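Local coordinates for DUF1611 domain-containing protein (Anabaena variabilis, PDB 2OBN) that is of unknown function but pairs a Rossmann-like domain with a P-loop NTPase-like domain, consistent with nucleotide binding, at residues S168-W182 with V334-M347. The protein carries 2 engineered substitutions. Numbering follows the deposited sequence.
Sequences STSLELHWAAKLRGW and VVRFGADVLLDAVM
Leu343 drives its CD2 methyl into a hollow formed by Ala176, Ala177, the Arg180 side chain and the Trp182 ring, reaching 3.5 Å from Ala177 N; its CG stands anti to the backbone N (chi1 178°), aiming the branch at helix 168-179. The small side chains of Ala176 and Ala177 face this branch, consistent with the 9.4 Å closest approach of the axes of helices 168-179 and 340-347, which cross at -76°. In return, Leu173 CD2 fits between Ala339 and Leu342, 3.9 Å from Ala339 CB. Val334 CG2 wedges between Thr169 and Glu172, 3.8 Å from Glu172 CB. Beyond the Schellman turn at Gly181, one face of Trp182 receives CE of Met347, a selenomethionine, in a CH-pi contact 3.8 Å from the five-membered-ring centroid. An alanine in place of Trp182 would probably leave Met347 without its aromatic platform and Leu343 less enclosed. Beside this pocket Arg180 binds two carboxylates: NH1 and NH2 both grip Asp344 OD1, each at 2.9 Å, and NH1 also reaches Asp340 OD1 at 3.2 Å, from above that carboxylate's plane. This P-loop-domain contact therefore joins an apolar interlock to a charged clasp, in which two carboxylates probably stabilise the arginine's positive charge.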
loop_
_atom_site.group_PDB
_atom_site.type_symbol
_atom_site.label_atom_id
_atom_site.label_comp_id
_atom_site.label_asym_id
_atom_site.label_seq_id
_atom_site.Cartn_x
_atom_site.Cartn_y
_atom_site.Cartn_z
ATOM N N SER B 168 14.523 -15.380 -4.726
ATOM C CA SER B 168 15.684 -16.213 -4.977
ATOM C C SER B 168 16.987 -15.520 -4.572
ATOM O O SER B 168 17.844 -16.132 -3.928
ATOM C CB SER B 168 15.737 -16.603 -6.456
ATOM O OG SER B 168 14.588 -17.349 -6.783
ATOM N N THR B 169 17.116 -14.249 -4.957
ATOM C CA THR B 169 18.280 -13.422 -4.644
ATOM C C THR B 169 18.452 -13.194 -3.143
ATOM O O THR B 169 19.568 -13.293 -2.610
ATOM C CB THR B 169 18.152 -12.069 -5.357
ATOM O OG1 THR B 169 18.063 -12.299 -6.760
ATOM C CG2 THR B 169 19.332 -11.174 -5.102
ATOM N N SER B 170 17.356 -12.884 -2.457
ATOM C CA SER B 170 17.414 -12.671 -1.005
ATOM C C SER B 170 17.839 -13.954 -0.315
ATOM O O SER B 170 18.628 -13.917 0.611
ATOM C CB SER B 170 16.058 -12.217 -0.444
ATOM O OG SER B 170 15.699 -10.937 -0.907
ATOM N N LEU B 171 17.314 -15.085 -0.784
ATOM C CA LEU B 171 17.654 -16.383 -0.219
ATOM C C LEU B 171 19.113 -16.756 -0.482
ATOM O O LEU B 171 19.819 -17.167 0.436
ATOM C CB LEU B 171 16.734 -17.478 -0.780
ATOM C CG LEU B 171 15.287 -17.552 -0.285
ATOM C CD1 LEU B 171 14.505 -18.579 -1.110
ATOM C CD2 LEU B 171 15.230 -17.885 1.194
ATOM N N GLU B 172 19.556 -16.633 -1.726
ATOM C CA GLU B 172 20.951 -16.924 -2.058
ATOM C C GLU B 172 21.889 -16.024 -1.261
ATOM O O GLU B 172 22.923 -16.492 -0.801
ATOM C CB GLU B 172 21.231 -16.757 -3.560
ATOM C CG GLU B 172 20.504 -17.755 -4.494
ATOM C CD GLU B 172 21.038 -19.184 -4.433
ATOM O OE1 GLU B 172 21.946 -19.452 -3.627
ATOM O OE2 GLU B 172 20.539 -20.048 -5.198
ATOM N N LEU B 173 21.539 -14.742 -1.112
ATOM C CA LEU B 173 22.364 -13.807 -0.316
ATOM C C LEU B 173 22.400 -14.200 1.154
ATOM O O LEU B 173 23.414 -14.025 1.805
ATOM C CB LEU B 173 21.904 -12.351 -0.471
ATOM C CG LEU B 173 22.257 -11.715 -1.833
ATOM C CD1 LEU B 173 21.427 -10.482 -2.115
ATOM C CD2 LEU B 173 23.752 -11.389 -1.932
ATOM N N HIS B 174 21.289 -14.740 1.649
ATOM C CA HIS B 174 21.190 -15.232 3.019
ATOM C C HIS B 174 22.053 -16.482 3.237
ATOM O O HIS B 174 22.743 -16.613 4.268
ATOM C CB HIS B 174 19.721 -15.515 3.392
ATOM C CG HIS B 174 19.562 -16.443 4.556
ATOM N ND1 HIS B 174 19.952 -16.112 5.840
ATOM C CD2 HIS B 174 19.059 -17.701 4.627
ATOM C CE1 HIS B 174 19.709 -17.130 6.645
ATOM N NE2 HIS B 174 19.165 -18.106 5.936
ATOM N N TRP B 175 22.003 -17.408 2.285
ATOM C CA TRP B 175 22.809 -18.620 2.387
ATOM C C TRP B 175 24.312 -18.320 2.302
ATOM O O TRP B 175 25.100 -18.966 2.990
ATOM C CB TRP B 175 22.377 -19.666 1.363
ATOM C CG TRP B 175 20.957 -20.106 1.563
ATOM C CD1 TRP B 175 20.335 -20.328 2.758
ATOM C CD2 TRP B 175 20.008 -20.433 0.553
ATOM N NE1 TRP B 175 19.049 -20.729 2.554
ATOM C CE2 TRP B 175 18.819 -20.817 1.211
ATOM C CE3 TRP B 175 20.041 -20.438 -0.845
ATOM C CZ2 TRP B 175 17.672 -21.198 0.524
ATOM C CZ3 TRP B 175 18.902 -20.818 -1.529
ATOM C CH2 TRP B 175 17.733 -21.197 -0.841
ATOM N N ALA B 176 24.692 -17.323 1.499
ATOM C CA ALA B 176 26.106 -16.928 1.365
ATOM C C ALA B 176 26.616 -16.285 2.647
ATOM O O ALA B 176 27.730 -16.576 3.075
ATOM C CB ALA B 176 26.305 -15.975 0.204
ATOM N N ALA B 177 25.817 -15.404 3.243
ATOM C CA ALA B 177 26.197 -14.779 4.519
ATOM C C ALA B 177 26.339 -15.818 5.636
ATOM O O ALA B 177 27.229 -15.703 6.487
ATOM C CB ALA B 177 25.196 -13.735 4.911
ATOM N N LYS B 178 25.448 -16.811 5.644
ATOM C CA LYS B 178 25.489 -17.894 6.644
ATOM C C LYS B 178 26.744 -18.753 6.472
ATOM O O LYS B 178 27.398 -19.159 7.456
ATOM C CB LYS B 178 24.246 -18.795 6.527
ATOM C CG LYS B 178 24.171 -19.845 7.630
ATOM C CD LYS B 178 22.956 -20.758 7.546
ATOM C CE LYS B 178 23.014 -21.760 8.716
ATOM N NZ LYS B 178 21.921 -22.778 8.725
ATOM N N LEU B 179 27.059 -19.048 5.219
ATOM C CA LEU B 179 28.208 -19.878 4.882
ATOM C C LEU B 179 29.500 -19.231 5.352
ATOM O O LEU B 179 30.443 -19.925 5.776
ATOM C CB LEU B 179 28.263 -20.141 3.366
ATOM C CG LEU B 179 29.327 -21.122 2.868
ATOM C CD1 LEU B 179 29.116 -22.534 3.385
ATOM C CD2 LEU B 179 29.317 -21.142 1.370
ATOM N N ARG B 180 29.529 -17.903 5.297
ATOM C CA ARG B 180 30.712 -17.150 5.680
ATOM C C ARG B 180 30.792 -16.754 7.145
ATOM O O ARG B 180 31.703 -16.022 7.525
ATOM C CB ARG B 180 30.910 -15.978 4.721
ATOM C CG ARG B 180 31.357 -16.512 3.357
ATOM C CD ARG B 180 31.272 -15.495 2.286
ATOM N NE ARG B 180 32.075 -14.311 2.554
ATOM C CZ ARG B 180 32.103 -13.240 1.762
ATOM N NH1 ARG B 180 31.375 -13.208 0.644
ATOM N NH2 ARG B 180 32.865 -12.210 2.088
ATOM N N GLY B 181 29.853 -17.242 7.958
ATOM C CA GLY B 181 29.908 -17.054 9.402
ATOM C C GLY B 181 29.117 -15.945 10.024
ATOM O O GLY B 181 29.242 -15.708 11.224
ATOM N N TRP B 182 28.328 -15.249 9.225
ATOM C CA TRP B 182 27.471 -14.206 9.746
ATOM C C TRP B 182 26.173 -14.797 10.291
ATOM O O TRP B 182 25.677 -15.816 9.794
ATOM C CB TRP B 182 27.123 -13.176 8.668
ATOM C CG TRP B 182 28.167 -12.133 8.443
ATOM C CD1 TRP B 182 28.449 -11.091 9.258
ATOM C CD2 TRP B 182 29.023 -11.994 7.309
ATOM N NE1 TRP B 182 29.444 -10.317 8.724
ATOM C CE2 TRP B 182 29.815 -10.848 7.522
ATOM C CE3 TRP B 182 29.197 -12.719 6.137
ATOM C CZ2 TRP B 182 30.782 -10.417 6.607
ATOM C CZ3 TRP B 182 30.156 -12.286 5.225
ATOM C CH2 TRP B 182 30.932 -11.146 5.468
ATOM N N VAL B 334 23.138 -14.574 -9.214
ATOM C CA VAL B 334 23.465 -15.236 -7.938
ATOM C C VAL B 334 23.016 -16.696 -7.834
ATOM O O VAL B 334 23.603 -17.493 -7.085
ATOM C CB VAL B 334 22.949 -14.430 -6.711
ATOM C CG1 VAL B 334 23.451 -12.996 -6.777
ATOM C CG2 VAL B 334 21.428 -14.459 -6.605
ATOM N N VAL B 335 21.972 -17.033 -8.577
ATOM C CA VAL B 335 21.450 -18.390 -8.619
ATOM C C VAL B 335 22.413 -19.231 -9.443
ATOM O O VAL B 335 22.829 -20.321 -9.042
ATOM C CB VAL B 335 20.035 -18.409 -9.260
ATOM C CG1 VAL B 335 19.554 -19.834 -9.555
ATOM C CG2 VAL B 335 19.040 -17.673 -8.362
ATOM N N ARG B 336 22.800 -18.676 -10.584
ATOM C CA ARG B 336 23.649 -19.372 -11.545
ATOM C C ARG B 336 25.128 -19.452 -11.198
ATOM O O ARG B 336 25.754 -20.499 -11.405
ATOM C CB ARG B 336 23.486 -18.686 -12.897
ATOM C CG ARG B 336 24.076 -19.404 -14.062
ATOM C CD ARG B 336 23.473 -18.852 -15.336
ATOM N NE ARG B 336 23.692 -19.747 -16.462
ATOM C CZ ARG B 336 23.131 -19.609 -17.658
ATOM N NH1 ARG B 336 22.299 -18.595 -17.914
ATOM N NH2 ARG B 336 23.407 -20.496 -18.602
ATOM N N PHE B 337 25.687 -18.357 -10.688
ATOM C CA PHE B 337 27.120 -18.292 -10.408
ATOM C C PHE B 337 27.520 -18.071 -8.949
ATOM O O PHE B 337 28.713 -18.030 -8.650
ATOM C CB PHE B 337 27.756 -17.200 -11.267
ATOM C CG PHE B 337 27.502 -17.355 -12.736
ATOM C CD1 PHE B 337 28.113 -18.380 -13.456
ATOM C CD2 PHE B 337 26.682 -16.460 -13.415
ATOM C CE1 PHE B 337 27.893 -18.522 -14.821
ATOM C CE2 PHE B 337 26.456 -16.593 -14.793
ATOM C CZ PHE B 337 27.066 -17.623 -15.494
ATOM N N GLY B 338 26.553 -17.939 -8.042
ATOM C CA GLY B 338 26.842 -17.697 -6.629
ATOM C C GLY B 338 26.610 -16.245 -6.227
ATOM O O GLY B 338 26.694 -15.336 -7.046
ATOM N N ALA B 339 26.368 -16.024 -4.938
ATOM C CA ALA B 339 26.047 -14.695 -4.438
ATOM C C ALA B 339 27.208 -13.885 -3.864
ATOM O O ALA B 339 26.997 -12.718 -3.505
ATOM C CB ALA B 339 24.950 -14.818 -3.386
ATOM N N ASP B 340 28.411 -14.462 -3.766
ATOM C CA ASP B 340 29.534 -13.759 -3.090
ATOM C C ASP B 340 29.884 -12.378 -3.650
ATOM O O ASP B 340 30.208 -11.463 -2.893
ATOM C CB ASP B 340 30.793 -14.644 -3.008
ATOM C CG ASP B 340 30.706 -15.720 -1.912
ATOM O OD1 ASP B 340 29.954 -15.561 -0.930
ATOM O OD2 ASP B 340 31.420 -16.725 -2.023
ATOM N N VAL B 341 29.826 -12.238 -4.967
ATOM C CA VAL B 341 30.080 -10.953 -5.627
ATOM C C VAL B 341 29.154 -9.850 -5.077
ATOM O O VAL B 341 29.605 -8.734 -4.850
ATOM C CB VAL B 341 29.947 -11.103 -7.168
ATOM C CG1 VAL B 341 29.832 -9.765 -7.878
ATOM C CG2 VAL B 341 31.140 -11.909 -7.715
ATOM N N LEU B 342 27.883 -10.166 -4.837
ATOM C CA LEU B 342 26.941 -9.170 -4.299
ATOM C C LEU B 342 26.957 -9.080 -2.764
ATOM O O LEU B 342 26.662 -8.024 -2.201
ATOM C CB LEU B 342 25.530 -9.413 -4.832
ATOM C CG LEU B 342 25.402 -9.396 -6.357
ATOM C CD1 LEU B 342 23.951 -9.637 -6.769
ATOM C CD2 LEU B 342 25.924 -8.097 -6.980
ATOM N N LEU B 343 27.308 -10.175 -2.085
ATOM C CA LEU B 343 27.423 -10.145 -0.627
ATOM C C LEU B 343 28.583 -9.234 -0.257
ATOM O O LEU B 343 28.461 -8.428 0.661
ATOM C CB LEU B 343 27.620 -11.533 -0.028
ATOM C CG LEU B 343 27.782 -11.536 1.506
ATOM C CD1 LEU B 343 26.583 -10.903 2.215
ATOM C CD2 LEU B 343 27.992 -12.961 1.989
ATOM N N ASP B 344 29.699 -9.356 -0.976
ATOM C CA ASP B 344 30.842 -8.468 -0.766
ATOM C C ASP B 344 30.426 -7.010 -0.971
ATOM O O ASP B 344 30.821 -6.150 -0.194
ATOM C CB ASP B 344 31.990 -8.813 -1.730
ATOM C CG ASP B 344 32.635 -10.157 -1.427
ATOM O OD1 ASP B 344 32.433 -10.666 -0.315
ATOM O OD2 ASP B 344 33.373 -10.703 -2.287
ATOM N N ALA B 345 29.630 -6.735 -2.015
ATOM C CA ALA B 345 29.169 -5.370 -2.296
ATOM C C ALA B 345 28.322 -4.824 -1.148
ATOM O O ALA B 345 28.419 -3.643 -0.803
ATOM C CB ALA B 345 28.393 -5.326 -3.603
ATOM N N VAL B 346 27.479 -5.683 -0.575
ATOM C CA VAL B 346 26.681 -5.324 0.600
ATOM C C VAL B 346 27.589 -5.037 1.806
ATOM O O VAL B 346 27.423 -4.017 2.507
ATOM C CB VAL B 346 25.721 -6.479 1.012
ATOM C CG1 VAL B 346 25.163 -6.271 2.429
ATOM C CG2 VAL B 346 24.602 -6.652 0.001
HETATM N N MSE B 347 28.539 -5.949 2.031
HETATM C CA MSE B 347 29.404 -5.890 3.196
HETATM C C MSE B 347 30.471 -4.814 3.203
HETATM O O MSE B 347 30.972 -4.466 4.271
HETATM C CB MSE B 347 30.047 -7.256 3.451
HETATM C CG MSE B 347 29.057 -8.313 3.899
HETATM SE SE MSE B 347 28.079 -7.728 5.486
HETATM C CE MSE B 347 26.961 -9.255 5.718
HETATM O O HOH W 1 21.760 -21.827 -6.800
HETATM O O HOH W 2 29.442 -17.360 0.687
#